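Long-range contacts in type III CBASS phage resistance system CD-NTase-associated protein Cap8 (Pseudomonas aeruginosa, PDB 6P8P), which probably acts as a HORMA-domain partner of a cGAS-like nucleotidyltransferase, helping to regulate that enzyme in bacterial immunity against phages: residues A[99-108]-A[124-134]; A[51-60]-A[71-79]. The protein carries 2 engineered substitutions. All blocks are in the same frame, centred on the assembly; numbering follows the deposited sequence.

Overall arrangement
Two ways of joining chain segments to one sheet appear side by side here. Contact 1 pairs strands 101-106 and 125-129 at one margin of the mixed sheet, and its cohesion comes mainly from a parallel ladder of backbone bonds, with arginines at the periphery. Contact 2 lays the loop that follows helix 44-52 along strand 69-75, and depends on rings, prolines and waters, with few direct bonds. Each is partly buried, with an apolar inner part and a polar, hydrated margin. Their centres lie about 14 Å apart, and they meet where the guanidinium of Arg128 in contact 1 reaches the carbonyl of Pro60 in contact 2, while Pro105 packs against Ala55 and Ala59.

Contact 1: residues A[99-108]-A[124-134]; sequences DWGMSLPCPK and RIIARDLSQGI. Engineered in segment 99-108: Met102 (natural residue Val).
Arg124 lays its aliphatic chain over one face of the Trp100 indole, with CD 3.6 Å from the centroid of the five-membered ring. The guanidinium beyond makes a cation-pi contact with the same ring, their planes 26° apart. Arg124 NH1 serves two acceptors near the guanidinium plane, Asp99 OD1 at 2.7 Å in a salt bridge and a lone pair of Trp100 O at 2.9 Å, which should fix the group's rotation.

From here the parallel ladder runs tightly through Met102 N to Arg124 O, Ile126 N to Met102 O, Leu104 N to Ile126 O and Arg128 N to Leu104 O. On the packed face, Ile125 sends CG1 to the indole edge and CG2 to Leu104 CD1 (3.9 Å). Met102, an engineered residue, adds its CB beside Ile125.

The other face is polar but well bonded. With CG held between backbone N and carbonyl carbon (chi1 70°), Arg128 extends past Ser103, giving NH1 to Ser103 OG at 3.0 Å and NE to Gln132 O, while NH2 bonds Pro60 O. The solvent side is the exposed end, where a water joins Lys108 N to Asp129 OD1.

Helix 111-119 completes this beta-alpha-beta unit, covering Cys106 and Ala127; helix 35-42 packs on Trp100, and strand 61-64 continues the sheet beyond strand 101-106.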
# COMPACT_ATOMS: atom_id res chain seq x y z
N ASP A 99 11.98 -6.54 22.17
CA ASP A 99 12.12 -5.26 21.48
C ASP A 99 12.37 -5.54 20.00
O ASP A 99 13.51 -5.58 19.52
CB ASP A 99 13.23 -4.43 22.10
CG ASP A 99 13.42 -3.10 21.42
OD1 ASP A 99 12.50 -2.64 20.75
OD2 ASP A 99 14.51 -2.53 21.55
N TRP A 100 11.29 -5.74 19.27
CA TRP A 100 11.38 -6.22 17.90
C TRP A 100 11.33 -5.07 16.91
O TRP A 100 10.89 -3.96 17.23
CB TRP A 100 10.26 -7.22 17.61
CG TRP A 100 8.87 -6.64 17.63
CD1 TRP A 100 8.04 -6.54 18.72
CD2 TRP A 100 8.15 -6.09 16.52
NE1 TRP A 100 6.85 -5.97 18.34
CE2 TRP A 100 6.90 -5.67 17.00
CE3 TRP A 100 8.45 -5.90 15.16
CZ2 TRP A 100 5.95 -5.09 16.17
CZ3 TRP A 100 7.51 -5.31 14.35
CH2 TRP A 100 6.27 -4.91 14.85
N GLY A 101 11.80 -5.35 15.70
CA GLY A 101 11.69 -4.40 14.62
C GLY A 101 11.66 -5.14 13.31
O GLY A 101 11.96 -6.33 13.22
N MET A 102 11.26 -4.42 12.26
CA MET A 102 11.24 -4.97 10.91
C MET A 102 11.67 -3.90 9.93
O MET A 102 11.24 -2.75 10.02
CB MET A 102 9.86 -5.49 10.52
CG MET A 102 9.47 -6.78 11.16
SD MET A 102 7.98 -7.41 10.43
CE MET A 102 8.50 -7.68 8.73
N SER A 103 12.52 -4.29 8.98
CA SER A 103 13.05 -3.37 7.97
C SER A 103 12.64 -3.88 6.61
O SER A 103 13.09 -4.95 6.18
CB SER A 103 14.56 -3.22 8.07
OG SER A 103 14.99 -2.38 7.01
N LEU A 104 11.80 -3.13 5.94
CA LEU A 104 11.30 -3.49 4.62
C LEU A 104 12.12 -2.84 3.53
O LEU A 104 12.33 -1.61 3.56
CB LEU A 104 9.84 -3.04 4.48
CG LEU A 104 8.84 -3.42 5.58
CD1 LEU A 104 7.45 -2.97 5.19
CD2 LEU A 104 8.84 -4.92 5.82
N PRO A 105 12.54 -3.60 2.53
CA PRO A 105 13.25 -3.01 1.39
C PRO A 105 12.29 -2.22 0.52
O PRO A 105 11.15 -2.61 0.29
CB PRO A 105 13.83 -4.24 0.65
CG PRO A 105 12.77 -5.31 0.91
CD PRO A 105 12.28 -5.04 2.33
N CYS A 106 12.80 -1.11 0.01
CA CYS A 106 11.99 -0.20 -0.76
C CYS A 106 12.81 0.57 -1.78
O CYS A 106 13.88 1.08 -1.43
CB CYS A 106 11.30 0.77 0.20
SG CYS A 106 10.26 2.06 -0.59
N PRO A 107 12.35 0.67 -3.02
CA PRO A 107 13.08 1.49 -4.00
C PRO A 107 13.20 2.92 -3.49
O PRO A 107 12.26 3.48 -2.95
CB PRO A 107 12.21 1.41 -5.26
CG PRO A 107 11.25 0.30 -5.04
CD PRO A 107 11.08 0.16 -3.55
N LYS A 108 14.40 3.50 -3.64
CA LYS A 108 14.66 4.79 -3.02
C LYS A 108 13.63 5.83 -3.43
O LYS A 108 13.24 6.67 -2.61
CB LYS A 108 16.08 5.26 -3.37
CG LYS A 108 16.53 6.49 -2.58
CD LYS A 108 17.99 6.87 -2.92
CE LYS A 108 18.38 8.18 -2.24
NZ LYS A 108 19.64 8.74 -2.81
N ARG A 124 8.05 0.47 14.83
CA ARG A 124 8.97 -0.65 14.78
C ARG A 124 9.17 -1.16 13.36
O ARG A 124 10.23 -1.76 13.06
CB ARG A 124 8.47 -1.80 15.66
CG ARG A 124 8.38 -1.42 17.15
CD ARG A 124 7.84 -2.55 17.98
NE ARG A 124 7.82 -2.20 19.40
CZ ARG A 124 8.86 -2.30 20.21
NH1 ARG A 124 10.00 -2.75 19.74
NH2 ARG A 124 8.75 -1.95 21.48
N ILE A 125 8.18 -0.96 12.50
CA ILE A 125 8.28 -1.38 11.11
C ILE A 125 8.71 -0.18 10.30
O ILE A 125 7.99 0.82 10.24
CB ILE A 125 6.96 -1.94 10.57
CG1 ILE A 125 6.48 -3.12 11.41
CG2 ILE A 125 7.11 -2.33 9.07
CD1 ILE A 125 5.01 -3.41 11.20
N ILE A 126 9.87 -0.28 9.66
CA ILE A 126 10.44 0.82 8.89
C ILE A 126 10.84 0.30 7.52
O ILE A 126 10.84 -0.90 7.27
CB ILE A 126 11.64 1.46 9.61
CG1 ILE A 126 12.73 0.43 9.86
CG2 ILE A 126 11.19 2.05 10.95
CD1 ILE A 126 13.99 1.00 10.51
N ALA A 127 11.16 1.23 6.63
CA ALA A 127 11.62 0.91 5.29
C ALA A 127 13.01 1.49 5.06
O ALA A 127 13.38 2.53 5.61
CB ALA A 127 10.64 1.46 4.25
N ARG A 128 13.75 0.82 4.22
CA ARG A 128 15.07 1.28 3.82
C ARG A 128 15.25 1.19 2.32
O ARG A 128 14.60 0.37 1.65
CB ARG A 128 16.18 0.44 4.49
CG ARG A 128 16.24 -0.95 3.95
CD ARG A 128 17.26 -1.84 4.68
NE ARG A 128 17.53 -3.05 3.91
CZ ARG A 128 16.77 -4.14 3.93
NH1 ARG A 128 15.68 -4.19 4.70
NH2 ARG A 128 17.07 -5.17 3.16
N ASP A 129 16.13 2.04 1.78
CA ASP A 129 16.62 1.94 0.42
C ASP A 129 17.14 0.54 0.15
O ASP A 129 18.04 0.06 0.85
CB ASP A 129 17.72 3.00 0.23
CG ASP A 129 18.44 2.91 -1.11
OD1 ASP A 129 18.17 2.01 -1.93
OD2 ASP A 129 19.32 3.76 -1.33
N LEU A 130 16.57 -0.12 -0.85
CA LEU A 130 16.89 -1.53 -1.06
C LEU A 130 18.30 -1.74 -1.61
O LEU A 130 18.72 -2.90 -1.74
CB LEU A 130 15.86 -2.19 -1.98
CG LEU A 130 15.62 -1.64 -3.38
CD1 LEU A 130 16.74 -1.97 -4.34
CD2 LEU A 130 14.28 -2.20 -3.92
N SER A 131 19.03 -0.67 -1.93
CA SER A 131 20.43 -0.82 -2.32
C SER A 131 21.36 -0.93 -1.13
O SER A 131 22.57 -1.15 -1.31
CB SER A 131 20.88 0.34 -3.20
OG SER A 131 20.93 1.55 -2.46
N GLN A 132 20.83 -0.77 0.09
CA GLN A 132 21.61 -0.84 1.31
C GLN A 132 21.03 -1.89 2.26
O GLN A 132 19.86 -2.28 2.16
CB GLN A 132 21.65 0.53 2.03
CG GLN A 132 22.38 1.62 1.27
CD GLN A 132 22.35 2.95 2.01
OE1 GLN A 132 21.67 3.10 3.02
NE2 GLN A 132 23.10 3.93 1.50
N GLY A 133 21.87 -2.31 3.22
CA GLY A 133 21.43 -3.16 4.30
C GLY A 133 20.87 -2.35 5.45
O GLY A 133 20.64 -1.14 5.35
N ILE A 134 20.65 -3.03 6.56
CA ILE A 134 20.15 -2.33 7.74
C ILE A 134 21.25 -1.55 8.47
O ILE A 134 22.22 -2.14 8.94
CB ILE A 134 19.49 -3.30 8.72
CG1 ILE A 134 18.30 -3.98 8.06
CG2 ILE A 134 19.06 -2.57 9.98
CD1 ILE A 134 17.73 -5.06 8.90
O HOH W 1 16.66 1.84 -4.08

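Contact 2: residues A[51-60]-A[71-79]; sequences IADQAPKSAP and RIYCLFDED. With CA (calcium ion), chain E.
The main CH-pi contact sets Gln54 against Phe76: the glutamine runs across the phenyl face with CG over the ring centre, 3.6 Å from the centroid, and its amide plane is stacked only 9° from the ring plane. Positive phi (62°) marks Gln54 as the C-prime residue of the Schellman motif ending helix 44-52, the turn from which its side chain reaches the ring. Ile51 CG2 touches Phe76 CE1, and Lys57 CB lies at the ring edge. A second CH-pi contact sets Pro60 CB over one face of Tyr73, 3.9 Å from the centroid; the proline ring runs alongside the tyrosine toward its hydroxyl, where Pro60 CD touches Tyr73 OH. Between these rings Pro56 CB meets Cys74 SG.

Direct polar bonds are few. Cys74 N donates to Pro56 O at 3.1 Å, and Gln54 NE2 makes a weak bond to Asp77 OD2 at 3.4 Å.

Water supplies further links. One molecule joins Gln54 OE1, Lys57 NZ and Asp77 OD2; another donates to both Lys57 O and Cys74 O.

Calcium is held by both carboxylate oxygens of Asp53, each at 2.4 Å, and by four waters.

The chemistry suggests that the turn rests its methylenes and prolines on Cys74, Tyr73 and Phe76, while Asp53, turned away from that contact, shares the calcium with Asp53 of the second subunit, the metal probably offsetting its negative charge.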
# COMPACT_ATOMS: atom_id res chain seq x y z
N ILE A 51 6.09 -5.79 -2.15
CA ILE A 51 6.23 -7.13 -2.72
C ILE A 51 5.82 -7.13 -4.18
O ILE A 51 6.49 -7.75 -5.02
CB ILE A 51 5.41 -8.13 -1.89
CG1 ILE A 51 6.03 -8.28 -0.52
CG2 ILE A 51 5.30 -9.45 -2.62
CD1 ILE A 51 5.12 -8.96 0.50
N ALA A 52 4.73 -6.45 -4.52
CA ALA A 52 4.30 -6.39 -5.91
C ALA A 52 5.36 -5.74 -6.79
O ALA A 52 5.44 -6.03 -7.98
CB ALA A 52 2.96 -5.64 -6.02
N ASP A 53 6.15 -4.83 -6.23
CA ASP A 53 7.27 -4.21 -6.94
C ASP A 53 8.55 -5.02 -6.86
O ASP A 53 9.59 -4.56 -7.35
CB ASP A 53 7.48 -2.79 -6.39
CG ASP A 53 6.37 -1.81 -6.87
OD1 ASP A 53 5.87 -1.98 -8.00
OD2 ASP A 53 5.99 -0.88 -6.11
N GLN A 54 8.48 -6.23 -6.29
CA GLN A 54 9.61 -7.17 -6.17
C GLN A 54 10.75 -6.61 -5.34
O GLN A 54 11.92 -7.03 -5.47
CB GLN A 54 10.14 -7.63 -7.54
CG GLN A 54 9.07 -8.27 -8.41
CD GLN A 54 9.62 -9.05 -9.58
OE1 GLN A 54 10.83 -9.13 -9.79
NE2 GLN A 54 8.74 -9.65 -10.32
N ALA A 55 10.42 -5.72 -4.41
CA ALA A 55 11.46 -5.16 -3.56
C ALA A 55 12.22 -6.22 -2.79
O ALA A 55 13.44 -6.06 -2.62
CB ALA A 55 10.88 -4.12 -2.60
N PRO A 56 11.59 -7.31 -2.28
CA PRO A 56 12.38 -8.29 -1.53
C PRO A 56 13.05 -9.37 -2.38
O PRO A 56 13.44 -10.41 -1.84
CB PRO A 56 11.35 -8.92 -0.57
CG PRO A 56 10.07 -8.09 -0.71
CD PRO A 56 10.14 -7.48 -2.10
N LYS A 57 13.18 -9.16 -3.69
CA LYS A 57 13.83 -10.17 -4.50
C LYS A 57 15.31 -10.28 -4.16
O LYS A 57 15.86 -11.39 -4.06
CB LYS A 57 13.65 -9.86 -5.99
CG LYS A 57 14.30 -10.91 -6.90
CD LYS A 57 14.19 -10.56 -8.37
CE LYS A 57 15.07 -11.51 -9.19
NZ LYS A 57 14.87 -11.41 -10.66
N SER A 58 16.00 -9.14 -4.05
CA SER A 58 17.44 -9.12 -3.85
C SER A 58 17.86 -8.40 -2.58
O SER A 58 19.06 -8.30 -2.32
CB SER A 58 18.15 -8.49 -5.05
OG SER A 58 17.88 -9.25 -6.21
N ALA A 59 16.92 -7.91 -1.79
CA ALA A 59 17.18 -7.21 -0.56
C ALA A 59 16.14 -7.79 0.40
O ALA A 59 14.94 -7.73 0.10
CB ALA A 59 17.03 -5.70 -0.67
N PRO A 60 16.53 -8.31 1.55
CA PRO A 60 15.56 -9.02 2.40
C PRO A 60 14.69 -8.11 3.25
O PRO A 60 15.07 -7.00 3.62
CB PRO A 60 16.44 -9.92 3.27
CG PRO A 60 17.75 -9.14 3.39
CD PRO A 60 17.92 -8.44 2.05
N ARG A 71 16.11 -12.97 7.88
CA ARG A 71 16.11 -12.35 6.56
C ARG A 71 15.12 -13.08 5.68
O ARG A 71 15.21 -14.31 5.52
CB ARG A 71 17.52 -12.42 5.94
CG ARG A 71 18.51 -11.51 6.60
CD ARG A 71 19.93 -11.72 6.04
NE ARG A 71 20.86 -10.74 6.61
CZ ARG A 71 22.17 -10.75 6.41
NH1 ARG A 71 22.72 -11.69 5.65
NH2 ARG A 71 22.93 -9.82 6.97
N ILE A 72 14.17 -12.35 5.08
CA ILE A 72 13.15 -13.00 4.26
C ILE A 72 13.23 -12.45 2.85
O ILE A 72 13.03 -11.25 2.63
CB ILE A 72 11.73 -12.81 4.82
CG1 ILE A 72 11.68 -13.27 6.27
CG2 ILE A 72 10.74 -13.58 3.97
CD1 ILE A 72 10.49 -12.85 7.04
N TYR A 73 13.50 -13.33 1.90
CA TYR A 73 13.48 -13.02 0.49
C TYR A 73 12.20 -13.54 -0.15
O TYR A 73 11.54 -14.44 0.37
CB TYR A 73 14.67 -13.64 -0.23
CG TYR A 73 16.00 -13.04 0.15
CD1 TYR A 73 16.74 -13.55 1.21
CD2 TYR A 73 16.51 -11.95 -0.55
CE1 TYR A 73 17.98 -12.99 1.55
CE2 TYR A 73 17.73 -11.40 -0.23
CZ TYR A 73 18.45 -11.91 0.82
OH TYR A 73 19.68 -11.35 1.11
N CYS A 74 11.86 -12.97 -1.29
CA CYS A 74 10.74 -13.45 -2.08
C CYS A 74 11.22 -13.85 -3.46
O CYS A 74 12.08 -13.19 -4.02
CB CYS A 74 9.65 -12.37 -2.25
SG CYS A 74 8.76 -12.03 -0.71
N LEU A 75 10.63 -14.92 -4.00
CA LEU A 75 10.85 -15.39 -5.36
C LEU A 75 9.69 -14.97 -6.25
O LEU A 75 8.53 -14.98 -5.82
CB LEU A 75 10.96 -16.91 -5.36
CG LEU A 75 12.11 -17.51 -4.57
CD1 LEU A 75 11.86 -19.00 -4.44
CD2 LEU A 75 13.42 -17.23 -5.26
N PHE A 76 10.00 -14.66 -7.51
CA PHE A 76 9.01 -14.19 -8.45
C PHE A 76 9.15 -14.95 -9.77
O PHE A 76 10.16 -15.61 -10.03
CB PHE A 76 9.15 -12.68 -8.68
CG PHE A 76 8.96 -11.89 -7.43
CD1 PHE A 76 7.69 -11.51 -7.01
CD2 PHE A 76 10.04 -11.54 -6.66
CE1 PHE A 76 7.52 -10.82 -5.83
CE2 PHE A 76 9.87 -10.82 -5.48
CZ PHE A 76 8.59 -10.47 -5.06
N ASP A 77 8.08 -14.87 -10.56
CA ASP A 77 8.07 -15.35 -11.95
C ASP A 77 8.43 -16.83 -11.95
O ASP A 77 7.88 -17.58 -11.13
CB ASP A 77 8.99 -14.44 -12.76
CG ASP A 77 8.63 -12.98 -12.61
OD1 ASP A 77 7.42 -12.68 -12.63
OD2 ASP A 77 9.55 -12.14 -12.47
N GLU A 78 9.31 -17.29 -12.84
CA GLU A 78 9.56 -18.72 -12.95
C GLU A 78 10.11 -19.30 -11.65
O GLU A 78 9.82 -20.45 -11.31
CB GLU A 78 10.53 -18.97 -14.11
CG GLU A 78 9.94 -18.60 -15.47
CD GLU A 78 10.93 -18.69 -16.63
OE1 GLU A 78 12.14 -18.86 -16.37
OE2 GLU A 78 10.49 -18.60 -17.79
N ASP A 79 10.91 -18.52 -10.92
CA ASP A 79 11.44 -19.00 -9.65
C ASP A 79 10.31 -19.30 -8.66
O ASP A 79 10.40 -20.26 -7.88
CB ASP A 79 12.40 -17.98 -9.05
CG ASP A 79 13.66 -17.81 -9.87
OD1 ASP A 79 14.12 -18.80 -10.45
OD2 ASP A 79 14.18 -16.68 -9.93
CA CA E . 4.26 -0.20 -7.65
O HOH W 2 11.92 -11.09 -11.50
O HOH W 3 14.68 -13.82 -4.31
O HOH W 4 12.69 -13.51 -10.81
O HOH W 5 21.15 -9.82 -0.90
O HOH W 6 6.23 1.09 -8.39
O HOH W 7 3.41 1.42 -6.05
O HOH W 8 4.03 -1.40 -9.84
O HOH W 9 3.08 -1.84 -6.34